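PDB 5LPH: centrosomal protein of 104 kDa from Homo sapiens, which is required for building cilia and for the structural integrity of the ciliary tip, and interacts with tubulin, a role consistent with the TOG domain that forms this chain. Local coordinates for residues Asn88-Ser93 and Gln122-His127; Thr240-Ile245 and Asn270-Thr275. One frame throughout, in Å; residues are numbered along the deposited sequence. Where two conformers were deposited one is given.

Contact 1: Asn88-Ser93 and Gln122-His127; sequences NTLRAS and QYIPKH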
ATOM      1  N   ASN A  88      16.172  -6.020  15.230  1.00 54.55           N
ATOM      2  CA  ASN A  88      15.107  -6.491  16.133  1.00 53.46           C
ATOM      3  C   ASN A  88      14.148  -5.366  16.515  1.00 49.38           C
ATOM      4  O   ASN A  88      12.930  -5.542  16.493  1.00 43.35           O
ATOM      5  CB  ASN A  88      15.688  -7.098  17.420  1.00 56.13           C
ATOM      6  CG  ASN A  88      16.361  -8.435  17.193  1.00 57.72           C
ATOM      7  OD1 ASN A  88      16.051  -9.151  16.239  1.00 61.48           O
ATOM      8  ND2 ASN A  88      17.290  -8.782  18.079  1.00 58.43           N
ATOM      9  N   THR A  89      14.719  -4.217  16.866  1.00 47.46           N
ATOM     10  CA  THR A  89      13.944  -3.036  17.224  1.00 49.06           C
ATOM     11  C   THR A  89      13.077  -2.549  16.054  1.00 48.01           C
ATOM     12  O   THR A  89      11.919  -2.171  16.250  1.00 45.40           O
ATOM     13  CB  THR A  89      14.875  -1.923  17.740  1.00 50.96           C
ATOM     14  OG1 THR A  89      15.530  -2.377  18.931  1.00 53.99           O
ATOM     15  CG2 THR A  89      14.100  -0.689  18.075  1.00 51.67           C
ATOM     16  N   LEU A  90      13.643  -2.572  14.849  1.00 48.63           N
ATOM     17  CA  LEU A  90      12.900  -2.256  13.631  1.00 46.44           C
ATOM     18  C   LEU A  90      11.735  -3.218  13.408  1.00 45.81           C
ATOM     19  O   LEU A  90      10.630  -2.769  13.101  1.00 45.65           O
ATOM     20  CB  LEU A  90      13.832  -2.250  12.416  1.00 45.56           C
ATOM     21  CG  LEU A  90      13.208  -1.906  11.057  1.00 45.63           C
ATOM     22  CD1 LEU A  90      14.199  -1.137  10.199  1.00 47.09           C
ATOM     23  CD2 LEU A  90      12.729  -3.142  10.305  1.00 45.83           C
ATOM     24  N   ARG A  91      11.984  -4.521  13.562  1.00 45.76           N
ATOM     25  CA  ARG A  91      10.952  -5.547  13.327  0.50 45.98           C
ATOM     26  C   ARG A  91       9.817  -5.493  14.354  1.00 45.24           C
ATOM     27  O   ARG A  91       8.652  -5.722  14.015  1.00 43.55           O
ATOM     28  CB  ARG A  91      11.571  -6.958  13.264  0.50 46.85           C
ATOM     29  CG  ARG A  91      12.384  -7.187  11.991  0.50 48.36           C
ATOM     30  CD  ARG A  91      12.936  -8.590  11.788  0.50 49.35           C
ATOM     31  NE  ARG A  91      13.960  -8.549  10.737  0.50 50.37           N
ATOM     32  CZ  ARG A  91      13.788  -8.978   9.488  0.50 49.34           C
ATOM     33  NH1 ARG A  91      14.776  -8.869   8.611  0.50 49.21           N
ATOM     34  NH2 ARG A  91      12.642  -9.529   9.118  0.50 48.50           N
ATOM     35  N   ALA A  92      10.158  -5.183  15.603  1.00 43.95           N
ATOM     36  CA  ALA A  92       9.160  -5.028  16.661  1.00 42.16           C
ATOM     37  C   ALA A  92       8.317  -3.769  16.445  1.00 41.31           C
ATOM     38  O   ALA A  92       7.106  -3.778  16.674  1.00 39.40           O
ATOM     39  CB  ALA A  92       9.837  -4.970  18.015  1.00 41.35           C
ATOM     40  N   SER A  93       8.969  -2.692  16.011  1.00 40.45           N
ATOM     41  CA  SER A  93       8.285  -1.442  15.702  1.00 41.44           C
ATOM     42  C   SER A  93       7.344  -1.572  14.507  1.00 41.67           C
ATOM     43  O   SER A  93       6.230  -1.054  14.539  1.00 44.26           O
ATOM     44  CB  SER A  93       9.295  -0.321  15.470  1.00 40.67           C
ATOM     45  OG  SER A  93      10.063  -0.132  16.642  1.00 40.33           O
ATOM     46  N   GLN A 122      14.563   7.694   7.564  1.00 60.86           N
ATOM     47  CA  GLN A 122      15.573   8.254   8.480  1.00 62.32           C
ATOM     48  C   GLN A 122      16.397   7.195   9.218  1.00 61.14           C
ATOM     49  O   GLN A 122      17.623   7.255   9.202  1.00 64.51           O
ATOM     50  CB  GLN A 122      14.910   9.202   9.483  1.00 66.16           C
ATOM     51  CG  GLN A 122      14.026  10.263   8.836  1.00 70.40           C
ATOM     52  CD  GLN A 122      13.578  11.335   9.814  1.00 75.41           C
ATOM     53  OE1 GLN A 122      12.389  11.452  10.129  1.00 80.38           O
ATOM     54  NE2 GLN A 122      14.533  12.114  10.314  1.00 78.04           N
ATOM     55  N   TYR A 123      15.724   6.244   9.861  1.00 58.16           N
ATOM     56  CA  TYR A 123      16.377   5.205  10.671  1.00 54.93           C
ATOM     57  C   TYR A 123      17.226   4.260   9.829  1.00 55.12           C
ATOM     58  O   TYR A 123      18.388   4.017  10.151  1.00 54.74           O
ATOM     59  CB  TYR A 123      15.307   4.412  11.423  1.00 51.42           C
ATOM     60  CG  TYR A 123      15.773   3.326  12.378  1.00 49.53           C
ATOM     61  CD1 TYR A 123      16.071   3.615  13.713  1.00 48.47           C
ATOM     62  CD2 TYR A 123      15.837   1.995  11.969  1.00 48.18           C
ATOM     63  CE1 TYR A 123      16.453   2.614  14.598  1.00 47.21           C
ATOM     64  CE2 TYR A 123      16.217   0.991  12.846  1.00 48.63           C
ATOM     65  CZ  TYR A 123      16.524   1.304  14.159  1.00 47.72           C
ATOM     66  OH  TYR A 123      16.895   0.294  15.021  1.00 49.25           O
ATOM     67  N   ILE A 124      16.639   3.716   8.767  1.00 56.98           N
ATOM     68  CA  ILE A 124      17.348   2.766   7.894  1.00 58.58           C
ATOM     69  C   ILE A 124      18.628   3.365   7.261  1.00 62.24           C
ATOM     70  O   ILE A 124      19.692   2.760   7.381  1.00 63.89           O
ATOM     71  CB  ILE A 124      16.402   2.119   6.848  1.00 56.20           C
ATOM     72  CG1 ILE A 124      15.543   1.050   7.543  1.00 54.51           C
ATOM     73  CG2 ILE A 124      17.184   1.506   5.686  1.00 55.69           C
ATOM     74  CD1 ILE A 124      14.396   0.504   6.711  1.00 54.07           C
ATOM     75  N   PRO A 125      18.528   4.539   6.595  1.00 66.26           N
ATOM     76  CA  PRO A 125      19.748   5.199   6.080  1.00 67.30           C
ATOM     77  C   PRO A 125      20.753   5.683   7.143  1.00 67.38           C
ATOM     78  O   PRO A 125      21.957   5.667   6.880  1.00 69.09           O
ATOM     79  CB  PRO A 125      19.205   6.383   5.261  1.00 66.77           C
ATOM     80  CG  PRO A 125      17.776   6.529   5.652  1.00 67.32           C
ATOM     81  CD  PRO A 125      17.308   5.166   6.053  1.00 66.16           C
ATOM     82  N   LYS A 126      20.276   6.097   8.317  1.00 67.69           N
ATOM     83  CA  LYS A 126      21.163   6.495   9.427  1.00 68.27           C
ATOM     84  C   LYS A 126      22.102   5.371   9.866  1.00 68.82           C
ATOM     85  O   LYS A 126      23.285   5.606  10.094  1.00 66.96           O
ATOM     86  CB  LYS A 126      20.341   6.979  10.630  1.00 69.60           C
ATOM     87  CG  LYS A 126      21.132   7.272  11.903  1.00 70.10           C
ATOM     88  CD  LYS A 126      20.428   8.320  12.755  1.00 70.58           C
ATOM     89  CE  LYS A 126      21.176   8.627  14.042  1.00 70.78           C
ATOM     90  NZ  LYS A 126      20.622   7.890  15.207  1.00 70.51           N
ATOM     91  N   HIS A 127      21.565   4.157   9.978  1.00 68.84           N
ATOM     92  CA  HIS A 127      22.330   2.998  10.442  1.00 68.12           C
ATOM     93  C   HIS A 127      22.837   2.108   9.301  1.00 69.35           C
ATOM     94  O   HIS A 127      23.363   1.021   9.558  1.00 67.32           O
ATOM     95  CB  HIS A 127      21.484   2.187  11.428  1.00 67.29           C
ATOM     96  CG  HIS A 127      21.079   2.955  12.644  1.00 67.45           C
ATOM     97  ND1 HIS A 127      21.971   3.306  13.632  1.00 67.44           N
ATOM     98  CD2 HIS A 127      19.877   3.444  13.031  1.00 69.40           C
ATOM     99  CE1 HIS A 127      21.337   3.979  14.577  1.00 68.59           C
ATOM    100  NE2 HIS A 127      20.065   4.076  14.237  1.00 69.42           N
TER
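Tyr123 reaches out from helix 106-126 and lays its ring beside Leu90 of helix 83-100, with the phenol oxygen carried on toward Thr89. Its CG stands anti to the backbone N (chi1 -177°), which carries the ring toward helix 83-100. Leu90 meets it with two atoms: CB lies 4.0 Å from CE2 of Tyr123, and the branch methyl CD1 settles obliquely by the CD2-CE2 side of the ring. That same methyl also packs on the next residue, coming within 3.7 Å of Ile124 CG1 and 3.9 Å from Ile124 CD1, so Leu90 CD1 sits in the angle formed by the tyrosine ring and the isoleucine chain. The side chains of Leu90 and Ile124 cross at about a right angle. At the far end of the ring, Tyr123 OH passes 4.0 Å from Thr89 CB, a van der Waals neighbour; its hydrogen bond goes instead to the carbonyl oxygen of Leu86, one turn earlier on helix 83-100. The hydroxyl of Thr89 likewise turns back, to Asp85 O. On the Tyr123 side, His127 CD2 lies 3.8 Å above one ring face, offset toward the rim, and so packs against that face. A phenylalanine in place of Tyr123 would probably keep much of the packing on Leu90 but leave Leu86 O without this hydroxyl partner. The two short helical segments run antiparallel, at 166°, with axes 12.1 Å apart, a spacing bridged by these long side chains. This is helix-pair packing within the alpha-helical, HEAT-repeat-type TOG domain. Around it, Leu74 of helix 60-76 touches both Thr89 and Tyr123, while helix 131-147 adds Cys137 against Leu90 and Glu133 and Thr134 against Ile124.

Contact 2: Thr240-Ile245 and Asn270-Thr275; sequences TAVRII and NILYKT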
ATOM      1  N   THR A 240     -13.597   2.622 -15.671  1.00 60.33           N
ATOM      2  CA  THR A 240     -12.213   3.066 -15.421  1.00 61.35           C
ATOM      3  C   THR A 240     -11.195   2.145 -16.115  1.00 62.60           C
ATOM      4  O   THR A 240     -10.146   2.602 -16.575  1.00 63.28           O
ATOM      5  CB  THR A 240     -11.878   3.152 -13.911  1.00 61.54           C
ATOM      6  OG1 THR A 240     -12.960   3.756 -13.191  1.00 58.79           O
ATOM      7  CG2 THR A 240     -10.590   3.965 -13.677  1.00 60.52           C
ATOM      8  N   ALA A 241     -11.498   0.851 -16.183  1.00 65.41           N
ATOM      9  CA  ALA A 241     -10.659  -0.107 -16.928  1.00 67.16           C
ATOM     10  C   ALA A 241     -10.535   0.281 -18.404  1.00 66.33           C
ATOM     11  O   ALA A 241      -9.437   0.227 -18.981  1.00 68.30           O
ATOM     12  CB  ALA A 241     -11.214  -1.513 -16.801  1.00 66.80           C
ATOM     13  N   VAL A 242     -11.660   0.690 -18.994  1.00 64.93           N
ATOM     14  CA  VAL A 242     -11.687   1.191 -20.372  1.00 65.16           C
ATOM     15  C   VAL A 242     -10.718   2.369 -20.507  1.00 66.44           C
ATOM     16  O   VAL A 242      -9.867   2.367 -21.396  1.00 67.92           O
ATOM     17  CB  VAL A 242     -13.123   1.585 -20.811  1.00 65.01           C
ATOM     18  CG1 VAL A 242     -13.121   2.379 -22.113  1.00 66.39           C
ATOM     19  CG2 VAL A 242     -14.005   0.346 -20.945  1.00 64.43           C
ATOM     20  N   ARG A 243     -10.835   3.347 -19.607  1.00 67.48           N
ATOM     21  CA  ARG A 243      -9.966   4.539 -19.609  1.00 69.02           C
ATOM     22  C   ARG A 243      -8.463   4.227 -19.516  1.00 65.12           C
ATOM     23  O   ARG A 243      -7.659   4.894 -20.168  1.00 62.63           O
ATOM     24  CB  ARG A 243     -10.368   5.509 -18.488  1.00 73.87           C
ATOM     25  CG  ARG A 243     -11.698   6.226 -18.721  1.00 77.56           C
ATOM     26  CD  ARG A 243     -12.203   6.932 -17.471  1.00 80.58           C
ATOM     27  NE  ARG A 243     -11.334   8.052 -17.079  1.00 85.26           N
ATOM     28  CZ  ARG A 243     -10.856   8.245 -15.847  1.00 87.48           C
ATOM     29  NH1 ARG A 243     -11.161   7.409 -14.858  1.00 88.32           N
ATOM     30  NH2 ARG A 243     -10.072   9.290 -15.596  1.00 88.05           N
ATOM     31  N   ILE A 244      -8.090   3.222 -18.722  1.00 65.10           N
ATOM     32  CA  ILE A 244      -6.679   2.799 -18.601  1.00 66.16           C
ATOM     33  C   ILE A 244      -6.189   2.093 -19.866  1.00 64.02           C
ATOM     34  O   ILE A 244      -5.064   2.333 -20.315  1.00 63.12           O
ATOM     35  CB  ILE A 244      -6.432   1.894 -17.372  1.00 68.07           C
ATOM     36  CG1 ILE A 244      -6.717   2.679 -16.088  1.00 71.27           C
ATOM     37  CG2 ILE A 244      -4.991   1.373 -17.356  1.00 68.03           C
ATOM     38  CD1 ILE A 244      -6.588   1.878 -14.812  1.00 71.99           C
ATOM     39  N   ILE A 245      -7.030   1.234 -20.437  1.00 63.56           N
ATOM     40  CA  ILE A 245      -6.699   0.544 -21.692  1.00 65.34           C
ATOM     41  C   ILE A 245      -6.450   1.555 -22.825  1.00 67.23           C
ATOM     42  O   ILE A 245      -5.482   1.402 -23.578  1.00 67.22           O
ATOM     43  CB  ILE A 245      -7.792  -0.486 -22.087  1.00 63.60           C
ATOM     44  CG1 ILE A 245      -7.778  -1.662 -21.102  1.00 61.70           C
ATOM     45  CG2 ILE A 245      -7.575  -1.015 -23.503  1.00 63.79           C
ATOM     46  CD1 ILE A 245      -9.072  -2.442 -21.054  1.00 60.63           C
ATOM     47  N   ASN A 270     -20.341  -6.787 -27.260  1.00105.54           N
ATOM     48  CA  ASN A 270     -20.171  -6.351 -25.870  1.00107.00           C
ATOM     49  C   ASN A 270     -19.902  -4.837 -25.907  1.00102.85           C
ATOM     50  O   ASN A 270     -18.997  -4.380 -26.611  1.00 99.62           O
ATOM     51  CB  ASN A 270     -19.014  -7.106 -25.207  1.00109.82           C
ATOM     52  CG  ASN A 270     -19.145  -7.199 -23.697  1.00113.29           C
ATOM     53  OD1 ASN A 270     -20.143  -7.700 -23.170  1.00112.69           O
ATOM     54  ND2 ASN A 270     -18.110  -6.763 -22.990  1.00114.65           N
ATOM     55  N   ILE A 271     -20.683  -4.072 -25.147  1.00 97.90           N
ATOM     56  CA  ILE A 271     -20.691  -2.601 -25.243  1.00 96.87           C
ATOM     57  C   ILE A 271     -19.354  -1.955 -24.817  1.00 96.74           C
ATOM     58  O   ILE A 271     -18.960  -0.913 -25.360  1.00 96.66           O
ATOM     59  CB  ILE A 271     -21.904  -2.011 -24.468  1.00 98.44           C
ATOM     60  CG1 ILE A 271     -23.224  -2.497 -25.098  1.00 99.38           C
ATOM     61  CG2 ILE A 271     -21.881  -0.483 -24.422  1.00 98.67           C
ATOM     62  CD1 ILE A 271     -24.411  -2.454 -24.160  1.00 99.80           C
ATOM     63  N   LEU A 272     -18.651  -2.589 -23.878  1.00 95.01           N
ATOM     64  CA  LEU A 272     -17.372  -2.069 -23.371  1.00 92.45           C
ATOM     65  C   LEU A 272     -16.273  -2.199 -24.418  1.00 87.98           C
ATOM     66  O   LEU A 272     -15.494  -1.263 -24.616  1.00 84.22           O
ATOM     67  CB  LEU A 272     -16.961  -2.796 -22.087  1.00 94.81           C
ATOM     68  CG  LEU A 272     -17.954  -2.666 -20.921  1.00 96.14           C
ATOM     69  CD1 LEU A 272     -17.995  -3.935 -20.079  1.00 96.24           C
ATOM     70  CD2 LEU A 272     -17.654  -1.440 -20.066  1.00 95.97           C
ATOM     71  N   TYR A 273     -16.219  -3.354 -25.081  1.00 84.57           N
ATOM     72  CA  TYR A 273     -15.258  -3.576 -26.170  1.00 84.44           C
ATOM     73  C   TYR A 273     -15.536  -2.698 -27.400  1.00 87.30           C
ATOM     74  O   TYR A 273     -14.595  -2.289 -28.087  1.00 84.02           O
ATOM     75  CB  TYR A 273     -15.182  -5.064 -26.558  1.00 80.97           C
ATOM     76  CG  TYR A 273     -14.448  -5.910 -25.536  1.00 76.13           C
ATOM     77  CD1 TYR A 273     -13.093  -5.702 -25.283  1.00 73.79           C
ATOM     78  CD2 TYR A 273     -15.107  -6.911 -24.811  1.00 75.07           C
ATOM     79  CE1 TYR A 273     -12.417  -6.461 -24.335  1.00 72.66           C
ATOM     80  CE2 TYR A 273     -14.440  -7.678 -23.864  1.00 72.62           C
ATOM     81  CZ  TYR A 273     -13.094  -7.448 -23.632  1.00 72.78           C
ATOM     82  OH  TYR A 273     -12.416  -8.193 -22.699  1.00 70.55           O
ATOM     83  N   LYS A 274     -16.809  -2.392 -27.663  1.00 89.73           N
ATOM     84  CA  LYS A 274     -17.155  -1.395 -28.687  1.00 92.77           C
ATOM     85  C   LYS A 274     -16.450  -0.071 -28.381  1.00 90.82           C
ATOM     86  O   LYS A 274     -15.719   0.450 -29.226  1.00 89.64           O
ATOM     87  CB  LYS A 274     -18.678  -1.189 -28.801  1.00 96.36           C
ATOM     88  CG  LYS A 274     -19.092   0.080 -29.548  1.00 99.40           C
ATOM     89  CD  LYS A 274     -20.568   0.101 -29.910  1.00100.70           C
ATOM     90  CE  LYS A 274     -20.936   1.413 -30.590  1.00101.98           C
ATOM     91  NZ  LYS A 274     -22.407   1.637 -30.647  1.00103.31           N
ATOM     92  N   THR A 275     -16.664   0.442 -27.168  1.00 87.86           N
ATOM     93  CA  THR A 275     -16.048   1.701 -26.711  1.00 86.46           C
ATOM     94  C   THR A 275     -14.519   1.692 -26.842  1.00 85.42           C
ATOM     95  O   THR A 275     -13.918   2.692 -27.248  1.00 83.78           O
ATOM     96  CB  THR A 275     -16.408   2.007 -25.239  1.00 86.31           C
ATOM     97  OG1 THR A 275     -17.801   1.761 -25.012  1.00 83.77           O
ATOM     98  CG2 THR A 275     -16.080   3.462 -24.879  1.00 87.19           C
TER
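Val242 makes both contacts between helix 235-252 and the start of helix 271-283, and both are apolar. Its two methyls divide the work. CG1, held anti to the backbone N (chi1 168°), comes within 4.2 Å of Thr275 CG2, while CG2 lies at the same distance, 4.2 Å, from Leu272 CD2. The valine is thus set against two residues that lie three apart, about one helical turn, on the facing helix, and it is the buried member of the trio. Leu272 brings a single branch methyl, its side chain slanting past that of Val242; the side chain of Thr275 crosses the valine nearly at right angles and offers its methyl rather than its hydroxyl. At 4.2 Å these are light methyl-to-methyl touches, and the 123 Å² buried between the segments is correspondingly modest.

The polar group nearest this packing, the hydroxyl of Thr275, is bonded within its own helix. Thr275 OG1 donates to Ile271 O at 2.9 Å, meeting the carbonyl at a C=O...O angle of 147° and tilted 23° from its plane. The backbone N of Thr275 bonds to the same oxygen from the opposite face, so Ile271 O is gripped by two donors of one residue. With OG1 folded back along its own helix in this way, the threonine is fixed in its rotation, which leaves CG2, anti to the backbone N, to lie alongside Val242 CG1.

Near the C-terminal end of the TOG domain chain, the contact sets the last helix against helix 235-252, which belongs to the second HEAT repeat. Ile276 continues the packing on Val242, and Ile245, one turn along, rests on Ile276 and Phe280. Helix 235-252 also packs on helix 219-229 through Ala241, Ile244 and Ile245, and on helix 193-210 through Thr240 and Ala241.

Contacts 1 and 2 lie on opposite sides of the centre of this elongated helical domain, their centres about 45 Å apart, and share no helix. Both join helical segments through apolar packing, but to different depths. Contact 1 is entirely buried, enclosed by helices before and after it in the chain, and places an aromatic ring whose polar end finds a backbone acceptor in the facing helix. Contact 2, farther from the chain's centre, is only partly buried: it relies on small methyl groups, and its threonine keeps its hydroxyl bond at home. They follow in series along the chain, so neither encloses the other.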